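Long-range contacts in RNA-dependent RNA Polymerase (Bombyx mori cytoplasmic polyhedrosis virus, PDB 6TZ0), which catalyses RNA-templated RNA synthesis, making fully conservative plus strands in transcription and complementary minus strands in genome replication: residues Val728-Ala736 against Ser1041-Met1049; Leu763-Val771 against Pro1145-Asp1153. All coordinates share one frame; numbering follows the deposited sequence.

Interaction 1: residues Val728-Ala736 against Ser1041-Met1049; sequences VNGTFWGFA and SYSNLAYNM
The edge strand 732-733 of a small three-stranded antiparallel sheet (720-722, 725-727, 732-733) and the turn leading into it, G730 and T731, pack against the irregular loop 1041-1049 of the C-terminal region, with T731 beside L1045 (CA to CA 4.1 Å). The backbones are joined by one weak hydrogen bond, F732 N to L1045 O, 3.3 Å long and bent to 150° at the hydrogen. T731 lies along the loop backbone: with CG2 anti to its own N (OG1 chi1 -74°), the methyl reaches N1044 O at 3.2 Å, while OG1 comes to 3.6 Å from S1043 O. L1045 CB comes to 3.9 Å from G730 O in the turn. That carbonyl oxygen accepts a hydrogen bond from W272 NE1, whose residue also touches the L1045 side chain.

Farther along, Y1047 crosses W733 at a slant. The Y1047 ring is inclined at 44° to the five-membered ring of W733, and the phenol oxygen OH lies 3.9 Å from both W733 CB and CG. The Y1047 ring turns an edge to the next residue, CE2 standing 3.6 Å from G734 O. The Y1047 hydroxyl donates a hydrogen bond to A329 O, which holds the buried phenol end. From within its own turn V728 sets CG2 over the centre of the indole, and T731 CG2 lies at the edge of the same ring, in its plane.

Around this seam, helix 325-339 touches W733 through V328 and A329 and Y1047 through A333. Strand 725-727 pairs with the edge strand by backbone bonds between L726 and W733, and strand 266-272 borders the loop, T268 O binding S1043 OG.

Interaction 2: residues Leu763-Val771 against Pro1145-Asp1153; sequences LIDDLLFRV and PRQLFFLSD
F769, in the irregular turn that follows the C-terminal end of helix 754-766, inserts its ring into the loop 1145-1153. The contact joins this helix end to a loop of the C-terminal region, the part that in reovirus-family polymerases encloses the polymerase core. F1149 CB sits over one face of the F769 ring in a CH-pi contact, 3.7 Å from the ring centroid. The F1149 ring itself leads off at a slant, its plane at 65° to that of F769, because its CG is anti to the backbone N (chi1 -176°). At the rim, F769 CD2 meets the edge of the F1150 ring at CD2, 3.5 Å away, and L1151 CD2 lies near the ring plane, 3.9 Å from CZ. No hydrogen bond crosses this interface.

Next to the ring, L768 CD1 rests on Q1147 CG at 3.7 Å. Beyond it the D765 carboxylate and the Q1147 amide lie nearly parallel, planes 18° apart and stacked, OD1 being 3.9 Å from CD. Both groups have their polar partners in the nearby residues 863-867 of the same chain: R867 forms a salt bridge with D765 OD2, and the carbonyls of M863 and T865 accept hydrogen bonds from Q1147 NE2. A backbone bond to A526 helps to place F1149.

At the partly exposed side, D766 OD1 approaches the aliphatic part of R1146, 3.2 Å from CG, and stands well out of the guanidinium plane, so its attraction to that group is probably through charge alone. The R1146 chain is bent at chi2, and its NH2 ends 3.8 Å from R770 NH2, near the plane of the R770 guanidinium.

How the interactions relate
The two contacts are adjacent, their centres about 13 Å apart, and their segments alternate along the chain: strand 732-733 and helix 754-766 follow each other in the chain, and residues 728-736 and 763-771 both meet loops of the C-terminal region. A probable, weak hydrogen bond links F735 O of interaction 1 to R770 NH1 of interaction 2 (3.2 Å). N1048 packs its side chain on F769, and Y1047 CB comes to 3.3 Å from V771 O. The rings of F732 and F1149 also meet, planes at about 30°. Both interfaces lie away from the metal- and nucleotide-binding sites, and together they form continuous structural packing.

Interaction 1: residues Val728-Ala736 against Ser1041-Met1049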
loop_
_atom_site.group_PDB
_atom_site.type_symbol
_atom_site.label_atom_id
_atom_site.label_comp_id
_atom_site.label_asym_id
_atom_site.label_seq_id
_atom_site.Cartn_x
_atom_site.Cartn_y
_atom_site.Cartn_z
ATOM N N VAL A 728 20.572 -10.135 18.662
ATOM C CA VAL A 728 20.857 -11.204 19.617
ATOM C C VAL A 728 21.988 -10.709 20.510
ATOM O O VAL A 728 23.145 -10.698 20.088
ATOM C CB VAL A 728 21.249 -12.520 18.932
ATOM C CG1 VAL A 728 21.524 -13.577 19.956
ATOM C CG2 VAL A 728 20.172 -12.996 17.986
ATOM N N ASN A 729 21.657 -10.309 21.741
ATOM C CA ASN A 729 22.609 -9.938 22.800
ATOM C C ASN A 729 23.509 -8.766 22.408
ATOM O O ASN A 729 24.732 -8.838 22.490
ATOM C CB ASN A 729 23.448 -11.140 23.241
ATOM C CG ASN A 729 22.687 -12.079 24.119
ATOM O OD1 ASN A 729 21.966 -11.652 25.009
ATOM N ND2 ASN A 729 22.856 -13.373 23.889
ATOM N N GLY A 730 22.881 -7.667 22.010
ATOM C CA GLY A 730 23.637 -6.486 21.640
ATOM C C GLY A 730 24.335 -6.586 20.307
ATOM O O GLY A 730 25.276 -5.836 20.051
ATOM N N THR A 731 23.871 -7.475 19.435
ATOM C CA THR A 731 24.552 -7.817 18.195
ATOM C C THR A 731 23.534 -7.970 17.075
ATOM O O THR A 731 22.545 -8.689 17.229
ATOM C CB THR A 731 25.361 -9.107 18.383
ATOM O OG1 THR A 731 26.529 -8.847 19.173
ATOM C CG2 THR A 731 25.721 -9.753 17.074
ATOM N N PHE A 732 23.784 -7.297 15.956
ATOM C CA PHE A 732 22.901 -7.318 14.795
ATOM C C PHE A 732 23.274 -8.465 13.865
ATOM O O PHE A 732 24.365 -8.468 13.290
ATOM C CB PHE A 732 22.987 -5.975 14.072
ATOM C CG PHE A 732 22.252 -5.931 12.773
ATOM C CD1 PHE A 732 20.874 -6.027 12.738
ATOM C CD2 PHE A 732 22.939 -5.731 11.585
ATOM C CE1 PHE A 732 20.198 -5.971 11.546
ATOM C CE2 PHE A 732 22.264 -5.672 10.389
ATOM C CZ PHE A 732 20.895 -5.791 10.373
ATOM N N TRP A 733 22.372 -9.439 13.716
ATOM C CA TRP A 733 22.530 -10.510 12.730
ATOM C C TRP A 733 21.763 -10.084 11.482
ATOM O O TRP A 733 20.537 -10.174 11.434
ATOM C CB TRP A 733 22.023 -11.861 13.234
ATOM C CG TRP A 733 22.745 -12.469 14.413
ATOM C CD1 TRP A 733 23.748 -11.917 15.143
ATOM C CD2 TRP A 733 22.542 -13.785 14.949
ATOM N NE1 TRP A 733 24.152 -12.783 16.126
ATOM C CE2 TRP A 733 23.434 -13.942 16.021
ATOM C CE3 TRP A 733 21.676 -14.837 14.636
ATOM C CZ2 TRP A 733 23.487 -15.106 16.780
ATOM C CZ3 TRP A 733 21.736 -15.991 15.386
ATOM C CH2 TRP A 733 22.630 -16.116 16.444
ATOM N N GLY A 734 22.483 -9.616 10.472
ATOM C CA GLY A 734 21.835 -9.188 9.254
ATOM C C GLY A 734 21.418 -10.346 8.368
ATOM O O GLY A 734 21.930 -11.459 8.460
ATOM N N PHE A 735 20.462 -10.067 7.487
ATOM C CA PHE A 735 19.846 -11.077 6.625
ATOM C C PHE A 735 20.299 -10.781 5.195
ATOM O O PHE A 735 19.663 -10.010 4.475
ATOM C CB PHE A 735 18.313 -11.058 6.737
ATOM C CG PHE A 735 17.769 -11.472 8.087
ATOM C CD1 PHE A 735 18.549 -12.139 9.018
ATOM C CD2 PHE A 735 16.451 -11.189 8.412
ATOM C CE1 PHE A 735 18.029 -12.499 10.248
ATOM C CE2 PHE A 735 15.925 -11.553 9.635
ATOM C CZ PHE A 735 16.713 -12.207 10.553
ATOM N N ALA A 736 21.407 -11.400 4.784
ATOM C CA ALA A 736 21.974 -11.130 3.470
ATOM C C ALA A 736 21.217 -11.810 2.344
ATOM O O ALA A 736 21.378 -11.420 1.184
ATOM C CB ALA A 736 23.435 -11.567 3.413
ATOM N N SER A 1041 35.658 -6.927 20.740
ATOM C CA SER A 1041 36.522 -8.027 20.343
ATOM C C SER A 1041 35.951 -9.383 20.728
ATOM O O SER A 1041 36.404 -10.408 20.209
ATOM C CB SER A 1041 37.902 -7.848 20.964
ATOM O OG SER A 1041 37.823 -7.911 22.373
ATOM N N TYR A 1042 34.985 -9.409 21.632
ATOM C CA TYR A 1042 34.219 -10.601 21.952
ATOM C C TYR A 1042 32.855 -10.445 21.303
ATOM O O TYR A 1042 32.196 -9.420 21.521
ATOM C CB TYR A 1042 34.032 -10.739 23.461
ATOM C CG TYR A 1042 35.291 -10.714 24.289
ATOM C CD1 TYR A 1042 36.060 -11.854 24.459
ATOM C CD2 TYR A 1042 35.698 -9.544 24.921
ATOM C CE1 TYR A 1042 37.202 -11.830 25.229
ATOM C CE2 TYR A 1042 36.839 -9.508 25.689
ATOM C CZ TYR A 1042 37.587 -10.654 25.838
ATOM O OH TYR A 1042 38.727 -10.622 26.604
ATOM N N SER A 1043 32.439 -11.448 20.513
ATOM C CA SER A 1043 31.096 -11.524 19.928
ATOM C C SER A 1043 30.751 -10.323 19.061
ATOM O O SER A 1043 30.036 -9.430 19.523
ATOM C CB SER A 1043 30.019 -11.711 21.000
ATOM O OG SER A 1043 30.093 -12.998 21.575
ATOM N N ASN A 1044 31.356 -10.253 17.872
ATOM C CA ASN A 1044 31.209 -9.129 16.951
ATOM C C ASN A 1044 29.757 -8.758 16.674
ATOM O O ASN A 1044 28.886 -9.618 16.580
ATOM C CB ASN A 1044 31.913 -9.443 15.632
ATOM C CG ASN A 1044 31.446 -10.733 14.993
ATOM O OD1 ASN A 1044 30.686 -11.491 15.569
ATOM N ND2 ASN A 1044 31.864 -10.958 13.757
ATOM N N LEU A 1045 29.501 -7.461 16.575
ATOM C CA LEU A 1045 28.145 -6.958 16.450
ATOM C C LEU A 1045 27.699 -6.782 15.005
ATOM O O LEU A 1045 26.667 -6.151 14.760
ATOM C CB LEU A 1045 28.007 -5.667 17.260
ATOM C CG LEU A 1045 29.037 -4.544 17.172
ATOM C CD1 LEU A 1045 28.727 -3.579 16.080
ATOM C CD2 LEU A 1045 29.084 -3.820 18.493
ATOM N N ALA A 1046 28.443 -7.346 14.056
ATOM C CA ALA A 1046 28.008 -7.527 12.679
ATOM C C ALA A 1046 28.820 -8.670 12.095
ATOM O O ALA A 1046 29.860 -9.048 12.639
ATOM C CB ALA A 1046 28.172 -6.258 11.843
ATOM N N TYR A 1047 28.340 -9.232 10.980
ATOM C CA TYR A 1047 29.073 -10.334 10.366
ATOM C C TYR A 1047 30.375 -9.884 9.722
ATOM O O TYR A 1047 31.273 -10.712 9.544
ATOM C CB TYR A 1047 28.228 -11.074 9.327
ATOM C CG TYR A 1047 27.159 -11.968 9.893
ATOM C CD1 TYR A 1047 27.495 -13.135 10.551
ATOM C CD2 TYR A 1047 25.817 -11.678 9.717
ATOM C CE1 TYR A 1047 26.532 -13.960 11.062
ATOM C CE2 TYR A 1047 24.844 -12.500 10.224
ATOM C CZ TYR A 1047 25.208 -13.640 10.895
ATOM O OH TYR A 1047 24.243 -14.475 11.397
ATOM N N ASN A 1048 30.518 -8.604 9.388
ATOM C CA ASN A 1048 31.772 -8.101 8.847
ATOM C C ASN A 1048 32.677 -7.451 9.886
ATOM O O ASN A 1048 33.774 -7.012 9.534
ATOM C CB ASN A 1048 31.526 -7.098 7.715
ATOM C CG ASN A 1048 30.732 -5.883 8.153
ATOM O OD1 ASN A 1048 30.194 -5.826 9.251
ATOM N ND2 ASN A 1048 30.721 -4.868 7.308
ATOM N N MET A 1049 32.250 -7.352 11.138
ATOM C CA MET A 1049 32.988 -6.604 12.148
ATOM C C MET A 1049 33.688 -7.514 13.148
ATOM O O MET A 1049 33.802 -7.179 14.325
ATOM C CB MET A 1049 32.073 -5.622 12.872
ATOM C CG MET A 1049 31.658 -4.448 12.016
ATOM S SD MET A 1049 30.576 -3.311 12.875
ATOM C CE MET A 1049 31.730 -2.637 14.050
#

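Interaction 2: residues Leu763-Val771 against Pro1145-Asp1153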
loop_
_atom_site.group_PDB
_atom_site.type_symbol
_atom_site.label_atom_id
_atom_site.label_comp_id
_atom_site.label_asym_id
_atom_site.label_seq_id
_atom_site.Cartn_x
_atom_site.Cartn_y
_atom_site.Cartn_z
ATOM N N LEU A 763 22.352 -1.789 -4.089
ATOM C CA LEU A 763 22.181 -3.142 -3.560
ATOM C C LEU A 763 23.444 -3.658 -2.880
ATOM O O LEU A 763 23.361 -4.364 -1.862
ATOM C CB LEU A 763 21.765 -4.085 -4.682
ATOM C CG LEU A 763 20.359 -3.913 -5.245
ATOM C CD1 LEU A 763 20.215 -4.749 -6.481
ATOM C CD2 LEU A 763 19.332 -4.335 -4.226
ATOM N N ILE A 764 24.612 -3.317 -3.428
ATOM C CA ILE A 764 25.885 -3.664 -2.804
ATOM C C ILE A 764 26.040 -2.957 -1.461
ATOM O O ILE A 764 26.494 -3.556 -0.479
ATOM C CB ILE A 764 27.038 -3.350 -3.780
ATOM C CG1 ILE A 764 27.066 -4.361 -4.929
ATOM C CG2 ILE A 764 28.375 -3.283 -3.096
ATOM C CD1 ILE A 764 27.251 -5.780 -4.488
ATOM N N ASP A 765 25.614 -1.694 -1.378
ATOM C CA ASP A 765 25.659 -0.983 -0.106
ATOM C C ASP A 765 24.632 -1.518 0.885
ATOM O O ASP A 765 24.851 -1.440 2.098
ATOM C CB ASP A 765 25.449 0.508 -0.333
ATOM C CG ASP A 765 26.607 1.150 -1.063
ATOM O OD1 ASP A 765 27.738 0.640 -0.945
ATOM O OD2 ASP A 765 26.386 2.166 -1.755
ATOM N N ASP A 766 23.516 -2.067 0.401
ATOM C CA ASP A 766 22.574 -2.717 1.305
ATOM C C ASP A 766 23.101 -4.043 1.833
ATOM O O ASP A 766 22.724 -4.447 2.935
ATOM C CB ASP A 766 21.231 -2.959 0.621
ATOM C CG ASP A 766 20.494 -1.689 0.305
ATOM O OD1 ASP A 766 20.732 -0.677 0.986
ATOM O OD2 ASP A 766 19.659 -1.703 -0.624
ATOM N N LEU A 767 23.952 -4.731 1.075
ATOM C CA LEU A 767 24.553 -5.984 1.518
ATOM C C LEU A 767 25.853 -5.805 2.285
ATOM O O LEU A 767 26.702 -6.690 2.224
ATOM C CB LEU A 767 24.839 -6.897 0.326
ATOM C CG LEU A 767 23.772 -7.693 -0.404
ATOM C CD1 LEU A 767 24.399 -8.275 -1.642
ATOM C CD2 LEU A 767 23.292 -8.797 0.501
ATOM N N LEU A 768 26.055 -4.691 2.983
ATOM C CA LEU A 768 27.419 -4.350 3.369
ATOM C C LEU A 768 27.733 -4.798 4.795
ATOM O O LEU A 768 28.804 -5.358 5.049
ATOM C CB LEU A 768 27.648 -2.853 3.195
ATOM C CG LEU A 768 29.084 -2.425 2.885
ATOM C CD1 LEU A 768 29.024 -1.138 2.115
ATOM C CD2 LEU A 768 29.951 -2.244 4.094
ATOM N N PHE A 769 26.841 -4.525 5.751
ATOM C CA PHE A 769 27.076 -5.005 7.110
ATOM C C PHE A 769 26.408 -6.337 7.397
ATOM O O PHE A 769 26.662 -6.924 8.448
ATOM C CB PHE A 769 26.630 -4.014 8.197
ATOM C CG PHE A 769 27.585 -2.877 8.444
ATOM C CD1 PHE A 769 28.490 -2.465 7.488
ATOM C CD2 PHE A 769 27.707 -2.365 9.722
ATOM C CE1 PHE A 769 29.376 -1.462 7.746
ATOM C CE2 PHE A 769 28.608 -1.363 9.996
ATOM C CZ PHE A 769 29.449 -0.914 9.002
ATOM N N ARG A 770 25.554 -6.826 6.507
ATOM C CA ARG A 770 24.914 -8.118 6.699
ATOM C C ARG A 770 25.691 -9.248 6.039
ATOM O O ARG A 770 25.177 -10.359 5.903
ATOM C CB ARG A 770 23.475 -8.055 6.195
ATOM C CG ARG A 770 23.323 -7.651 4.761
ATOM C CD ARG A 770 21.860 -7.481 4.428
ATOM N NE ARG A 770 21.248 -6.333 5.086
ATOM C CZ ARG A 770 19.949 -6.059 5.038
ATOM N NH1 ARG A 770 19.129 -6.851 4.368
ATOM N NH2 ARG A 770 19.465 -4.992 5.651
ATOM N N VAL A 771 26.937 -8.987 5.664
ATOM C CA VAL A 771 27.758 -9.908 4.896
ATOM C C VAL A 771 28.998 -10.223 5.727
ATOM O O VAL A 771 29.325 -9.522 6.684
ATOM C CB VAL A 771 28.126 -9.297 3.525
ATOM C CG1 VAL A 771 29.274 -8.309 3.632
ATOM C CG2 VAL A 771 28.361 -10.319 2.490
ATOM N N PRO A 1145 23.564 5.724 4.340
ATOM C CA PRO A 1145 23.387 5.195 5.700
ATOM C C PRO A 1145 23.516 3.685 5.805
ATOM O O PRO A 1145 23.949 3.195 6.852
ATOM C CB PRO A 1145 21.977 5.666 6.075
ATOM C CG PRO A 1145 21.743 6.849 5.223
ATOM C CD PRO A 1145 22.422 6.557 3.929
ATOM N N ARG A 1146 23.143 2.925 4.771
ATOM C CA ARG A 1146 23.399 1.489 4.784
ATOM C C ARG A 1146 24.878 1.178 4.643
ATOM O O ARG A 1146 25.321 0.103 5.055
ATOM C CB ARG A 1146 22.626 0.796 3.663
ATOM C CG ARG A 1146 21.133 0.828 3.834
ATOM C CD ARG A 1146 20.725 -0.099 4.952
ATOM N NE ARG A 1146 19.285 -0.110 5.165
ATOM C CZ ARG A 1146 18.691 -0.771 6.150
ATOM N NH1 ARG A 1146 17.374 -0.728 6.277
ATOM N NH2 ARG A 1146 19.416 -1.476 7.005
ATOM N N GLN A 1147 25.642 2.097 4.065
ATOM C CA GLN A 1147 27.073 1.911 3.891
ATOM C C GLN A 1147 27.818 2.200 5.191
ATOM O O GLN A 1147 28.695 1.434 5.599
ATOM C CB GLN A 1147 27.553 2.819 2.756
ATOM C CG GLN A 1147 28.967 2.588 2.293
ATOM C CD GLN A 1147 29.350 3.495 1.147
ATOM O OE1 GLN A 1147 28.595 4.389 0.774
ATOM N NE2 GLN A 1147 30.514 3.254 0.568
ATOM N N LEU A 1148 27.485 3.315 5.838
ATOM C CA LEU A 1148 28.061 3.704 7.127
ATOM C C LEU A 1148 27.060 3.387 8.236
ATOM O O LEU A 1148 26.488 4.271 8.871
ATOM C CB LEU A 1148 28.425 5.192 7.114
ATOM C CG LEU A 1148 29.715 5.800 6.537
ATOM C CD1 LEU A 1148 30.924 5.509 7.351
ATOM C CD2 LEU A 1148 29.991 5.312 5.148
ATOM N N PHE A 1149 26.853 2.091 8.465
ATOM C CA PHE A 1149 25.737 1.636 9.292
ATOM C C PHE A 1149 26.016 1.833 10.782
ATOM O O PHE A 1149 25.283 2.550 11.466
ATOM C CB PHE A 1149 25.444 0.172 8.959
ATOM C CG PHE A 1149 24.257 -0.417 9.662
ATOM C CD1 PHE A 1149 22.974 -0.176 9.204
ATOM C CD2 PHE A 1149 24.428 -1.261 10.740
ATOM C CE1 PHE A 1149 21.882 -0.733 9.841
ATOM C CE2 PHE A 1149 23.343 -1.820 11.375
ATOM C CZ PHE A 1149 22.068 -1.556 10.926
ATOM N N PHE A 1150 27.072 1.207 11.303
ATOM C CA PHE A 1150 27.527 1.464 12.666
ATOM C C PHE A 1150 28.528 2.602 12.771
ATOM O O PHE A 1150 28.829 3.034 13.887
ATOM C CB PHE A 1150 28.172 0.223 13.292
ATOM C CG PHE A 1150 27.196 -0.783 13.810
ATOM C CD1 PHE A 1150 26.492 -0.538 14.974
ATOM C CD2 PHE A 1150 27.030 -1.995 13.174
ATOM C CE1 PHE A 1150 25.605 -1.469 15.466
ATOM C CE2 PHE A 1150 26.149 -2.931 13.663
ATOM C CZ PHE A 1150 25.437 -2.668 14.813
ATOM N N LEU A 1151 29.048 3.095 11.660
ATOM C CA LEU A 1151 30.131 4.061 11.680
ATOM C C LEU A 1151 29.587 5.486 11.637
ATOM O O LEU A 1151 28.428 5.729 11.304
ATOM C CB LEU A 1151 31.079 3.808 10.516
ATOM C CG LEU A 1151 32.268 2.861 10.629
ATOM C CD1 LEU A 1151 33.217 3.446 11.629
ATOM C CD2 LEU A 1151 31.883 1.446 11.022
ATOM N N SER A 1152 30.452 6.438 11.972
ATOM C CA SER A 1152 30.019 7.810 12.198
ATOM C C SER A 1152 29.855 8.576 10.895
ATOM O O SER A 1152 30.641 8.422 9.958
ATOM C CB SER A 1152 31.015 8.545 13.091
ATOM O OG SER A 1152 32.235 8.760 12.418
ATOM N N ASP A 1153 28.834 9.426 10.855
ATOM C CA ASP A 1153 28.557 10.299 9.726
ATOM C C ASP A 1153 29.342 11.599 9.773
ATOM O O ASP A 1153 29.175 12.436 8.882
ATOM C CB ASP A 1153 27.064 10.633 9.675
ATOM C CG ASP A 1153 26.210 9.444 9.315
ATOM O OD1 ASP A 1153 26.702 8.549 8.598
ATOM O OD2 ASP A 1153 25.038 9.407 9.744
#